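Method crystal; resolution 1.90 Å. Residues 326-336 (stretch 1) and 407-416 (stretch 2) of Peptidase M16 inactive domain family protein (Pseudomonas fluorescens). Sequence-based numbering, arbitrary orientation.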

# COMPACT_ATOMS: atom_id res chain seq x y z
N THR A 326 -10.77 -29.62 3.16
CA THR A 326 -10.58 -28.64 2.10
C THR A 326 -9.30 -28.92 1.31
O THR A 326 -9.27 -28.74 0.09
N LEU A 327 -8.25 -29.35 2.00
CA LEU A 327 -6.99 -29.65 1.34
C LEU A 327 -7.15 -30.82 0.37
O LEU A 327 -6.56 -30.81 -0.71
N LYS A 328 -7.93 -31.82 0.76
CA LYS A 328 -8.17 -32.98 -0.09
C LYS A 328 -8.93 -32.53 -1.32
O LYS A 328 -8.63 -32.96 -2.43
N LEU A 329 -9.93 -31.67 -1.11
CA LEU A 329 -10.75 -31.15 -2.19
C LEU A 329 -9.90 -30.41 -3.22
O LEU A 329 -9.99 -30.68 -4.41
N VAL A 330 -9.07 -29.48 -2.75
CA VAL A 330 -8.22 -28.71 -3.65
C VAL A 330 -7.34 -29.65 -4.46
O VAL A 330 -7.18 -29.48 -5.67
N GLN A 331 -6.75 -30.64 -3.79
CA GLN A 331 -5.89 -31.60 -4.48
C GLN A 331 -6.68 -32.36 -5.55
O GLN A 331 -6.19 -32.56 -6.66
N ASP A 332 -7.90 -32.78 -5.22
CA ASP A 332 -8.73 -33.52 -6.16
C ASP A 332 -9.09 -32.62 -7.33
O ASP A 332 -9.07 -33.05 -8.48
N VAL A 333 -9.44 -31.37 -7.04
CA VAL A 333 -9.78 -30.42 -8.09
C VAL A 333 -8.57 -30.22 -9.00
O VAL A 333 -8.71 -30.11 -10.22
N PHE A 334 -7.39 -30.16 -8.40
CA PHE A 334 -6.16 -29.98 -9.16
C PHE A 334 -5.90 -31.20 -10.04
O PHE A 334 -5.59 -31.08 -11.22
N ALA A 335 -6.00 -32.38 -9.44
CA ALA A 335 -5.77 -33.63 -10.16
C ALA A 335 -6.74 -33.72 -11.33
O ALA A 335 -6.34 -34.03 -12.46
N GLU A 336 -8.01 -33.45 -11.05
CA GLU A 336 -9.08 -33.49 -12.04
C GLU A 336 -8.81 -32.51 -13.18
O GLU A 336 -9.07 -32.83 -14.34
N HIS A 407 4.34 -29.46 -17.33
CA HIS A 407 5.08 -28.73 -16.31
C HIS A 407 4.64 -28.99 -14.87
O HIS A 407 5.34 -28.60 -13.94
N LEU A 408 3.51 -29.66 -14.70
CA LEU A 408 3.00 -29.94 -13.36
C LEU A 408 2.62 -31.41 -13.20
O LEU A 408 2.21 -32.05 -14.16
N ASN A 409 2.75 -31.91 -11.98
CA ASN A 409 2.42 -33.30 -11.68
C ASN A 409 1.88 -33.37 -10.27
O ASN A 409 2.45 -32.79 -9.34
N VAL A 410 0.76 -34.07 -10.09
CA VAL A 410 0.15 -34.18 -8.77
C VAL A 410 1.05 -34.87 -7.74
O VAL A 410 0.90 -34.63 -6.54
N ASP A 411 1.97 -35.71 -8.20
CA ASP A 411 2.87 -36.43 -7.30
C ASP A 411 4.07 -35.61 -6.82
O ASP A 411 4.87 -36.08 -6.01
N LYS A 412 4.21 -34.38 -7.31
CA LYS A 412 5.35 -33.55 -6.95
C LYS A 412 5.04 -32.40 -5.99
O LYS A 412 5.94 -31.66 -5.60
N MSE A 413 3.77 -32.25 -5.62
CA MSE A 413 3.37 -31.17 -4.73
C MSE A 413 3.97 -31.21 -3.33
O MSE A 413 4.05 -32.27 -2.69
N VAL A 414 4.41 -30.04 -2.89
CA VAL A 414 4.98 -29.85 -1.56
C VAL A 414 3.90 -29.05 -0.86
O VAL A 414 3.48 -27.99 -1.33
N ILE A 415 3.42 -29.57 0.27
CA ILE A 415 2.36 -28.90 0.99
C ILE A 415 2.76 -28.42 2.38
O ILE A 415 3.43 -29.13 3.13
N VAL A 416 2.35 -27.21 2.70
CA VAL A 416 2.65 -26.63 4.00
C VAL A 416 1.44 -25.89 4.52
O VAL A 416 0.91 -24.98 3.86

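Which side chains does the helix of stretch 1 send across? Leu327 and Phe334 point toward stretch 2, and they lie seven residues, about two helical turns, apart, so both emerge on the same side of the helix. Gln331 and Ala335 set off sideways, both to the same side of that line, whereas Asp332 and Glu336 point away. Both Leu327 and Phe334 have chi1 in the t well, at 176° and 179°. From stretch 2, Leu408, Met413 and Ile415 point toward the helix and the CA-to-CB bond of Val410 points sideways.

What surrounds the ring of Phe334? This residue gives the largest share of the contact, and three side chains of stretch 2 meet its ring. With chi2 at 62°, the ring presents one face to the selenomethionine Met413, whose CE lies 4.2 Å from the centroid of the Phe334 ring and 17° off the ring normal, a CH-pi contact. Met413 reaches that position with chi1 and chi2 both m, while chi3 at -144° falls between wells. Leu408, m at chi1 and t at chi2, meets the ring edge near its plane, its CD1 4.0 Å from Phe334 CZ. Val410 CG1 comes obliquely to within 3.8 Å of Phe334 CD2.

How does Val410 reach the helix backbone as well as the ring? Its chi1 is m, and the same CG1 that touches Phe334 sits 3.7 Å from Ala335 CA and 3.9 Å from Ala335 CB. At Ala335, whose side chain is a single methyl, the backbones run close, with 6.1 Å between Ala335 CA and Val410 CA. The turn around Val410 is held by its own stretch: Asn409, t at chi1, points away from the helix, and its OD1 accepts a hydrogen bond from Asp411 N at 2.6 Å, while Lys412 N donates to Asn409 O at 3.1 Å.

What fills the wider gap near Leu327? Here the CA atoms of Leu327 and Ile415 stand 9.4 Å apart, and longer side chains span the space. Leu327, t at chi1 and p at chi2, brings CD1 to 4.0 Å from Ile415 CG2. Ile415 is m then t, and its other branch ends at CD1, 3.1 Å from Gln331 NE2, which the m, t side chain of Gln331 brings there. That is a close approach of an amide nitrogen to a methyl carbon, not a polar pairing.

Do polar groups join the two stretches? No hydrogen bond crosses between them; most of the 378 Å² buried, both sides summed, comes from apolar side chains, with the amide end of Gln331 against Ile415 as the polar group that joins in without a hydrogen bond across.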

# COMPACT_ATOMS: atom_id res chain seq x y z
CB THR A 326 -10.53 -27.21 2.68
OG1 THR A 326 -11.72 -26.97 3.44
CG2 THR A 326 -10.46 -26.18 1.55
CB LEU A 327 -5.91 -29.99 2.38
CG LEU A 327 -4.54 -30.42 1.81
CD1 LEU A 327 -3.93 -29.28 1.01
CD2 LEU A 327 -3.62 -30.83 2.95
CB LYS A 328 -9.01 -34.03 0.65
CG LYS A 328 -8.42 -34.51 1.96
CD LYS A 328 -7.14 -35.31 1.74
CE LYS A 328 -6.61 -35.85 3.07
NZ LYS A 328 -7.62 -36.69 3.78
CB LEU A 329 -11.83 -30.21 -1.65
CG LEU A 329 -12.67 -29.39 -2.65
CD1 LEU A 329 -13.48 -30.33 -3.53
CD2 LEU A 329 -13.58 -28.43 -1.90
CB VAL A 330 -7.33 -27.73 -2.86
CG1 VAL A 330 -6.28 -27.11 -3.77
CG2 VAL A 330 -8.18 -26.63 -2.26
CB GLN A 331 -5.28 -32.58 -3.48
CG GLN A 331 -4.25 -31.96 -2.56
CD GLN A 331 -3.64 -32.96 -1.60
OE1 GLN A 331 -4.33 -33.54 -0.76
NE2 GLN A 331 -2.33 -33.18 -1.72
CB ASP A 332 -10.03 -34.01 -5.50
CG ASP A 332 -9.77 -34.94 -4.33
OD1 ASP A 332 -8.96 -35.88 -4.49
OD2 ASP A 332 -10.40 -34.75 -3.27
CB VAL A 333 -10.18 -29.05 -7.50
CG1 VAL A 333 -10.27 -28.02 -8.61
CG2 VAL A 333 -11.51 -29.18 -6.77
CB PHE A 334 -4.98 -29.77 -8.22
CG PHE A 334 -3.67 -29.59 -8.92
CD1 PHE A 334 -3.47 -28.51 -9.77
CD2 PHE A 334 -2.63 -30.49 -8.72
CE1 PHE A 334 -2.26 -28.33 -10.42
CE2 PHE A 334 -1.41 -30.32 -9.37
CZ PHE A 334 -1.22 -29.23 -10.22
CB ALA A 335 -5.95 -34.82 -9.24
CB GLU A 336 -10.42 -33.18 -11.35
CG GLU A 336 -11.57 -32.81 -12.28
CD GLU A 336 -11.85 -33.84 -13.35
OE1 GLU A 336 -11.87 -35.05 -13.04
OE2 GLU A 336 -12.05 -33.42 -14.52
CB HIS A 407 4.99 -27.23 -16.62
CG HIS A 407 5.64 -26.85 -17.92
ND1 HIS A 407 7.00 -26.82 -18.08
CD2 HIS A 407 5.11 -26.53 -19.12
CE1 HIS A 407 7.29 -26.50 -19.33
NE2 HIS A 407 6.15 -26.32 -19.98
CB LEU A 408 1.78 -29.08 -13.06
CG LEU A 408 1.99 -27.57 -13.06
CD1 LEU A 408 0.64 -26.88 -12.89
CD2 LEU A 408 2.94 -27.18 -11.93
CB ASN A 409 3.68 -34.16 -11.81
CG ASN A 409 3.40 -35.65 -11.65
OD1 ASN A 409 2.90 -36.09 -10.60
ND2 ASN A 409 3.71 -36.42 -12.68
CB VAL A 410 -1.19 -34.95 -8.84
CG1 VAL A 410 -2.17 -34.18 -9.71
CG2 VAL A 410 -0.97 -36.35 -9.40
CB ASP A 411 3.42 -37.69 -7.98
CG ASP A 411 2.33 -38.69 -8.35
OD1 ASP A 411 1.40 -38.89 -7.53
OD2 ASP A 411 2.41 -39.30 -9.44
CB LYS A 412 6.00 -32.98 -8.20
CG LYS A 412 6.59 -34.01 -9.15
CD LYS A 412 7.32 -33.32 -10.28
CE LYS A 412 8.08 -34.29 -11.18
NZ LYS A 412 7.18 -35.20 -11.92
CB MSE A 413 1.85 -31.09 -4.62
CG MSE A 413 1.18 -30.34 -5.77
SE MSE A 413 1.44 -28.54 -5.73
CE MSE A 413 -0.15 -27.97 -6.34
CB VAL A 414 6.27 -29.02 -1.61
CG1 VAL A 414 6.79 -28.78 -0.20
CG2 VAL A 414 7.31 -29.73 -2.45
CB ILE A 415 1.15 -29.83 1.10
CG1 ILE A 415 0.78 -30.33 -0.30
CG2 ILE A 415 -0.02 -29.10 1.74
CD1 ILE A 415 -0.21 -31.46 -0.29
CB VAL A 416 3.84 -25.64 3.91
CG1 VAL A 416 4.11 -25.03 5.28
CG2 VAL A 416 5.07 -26.36 3.39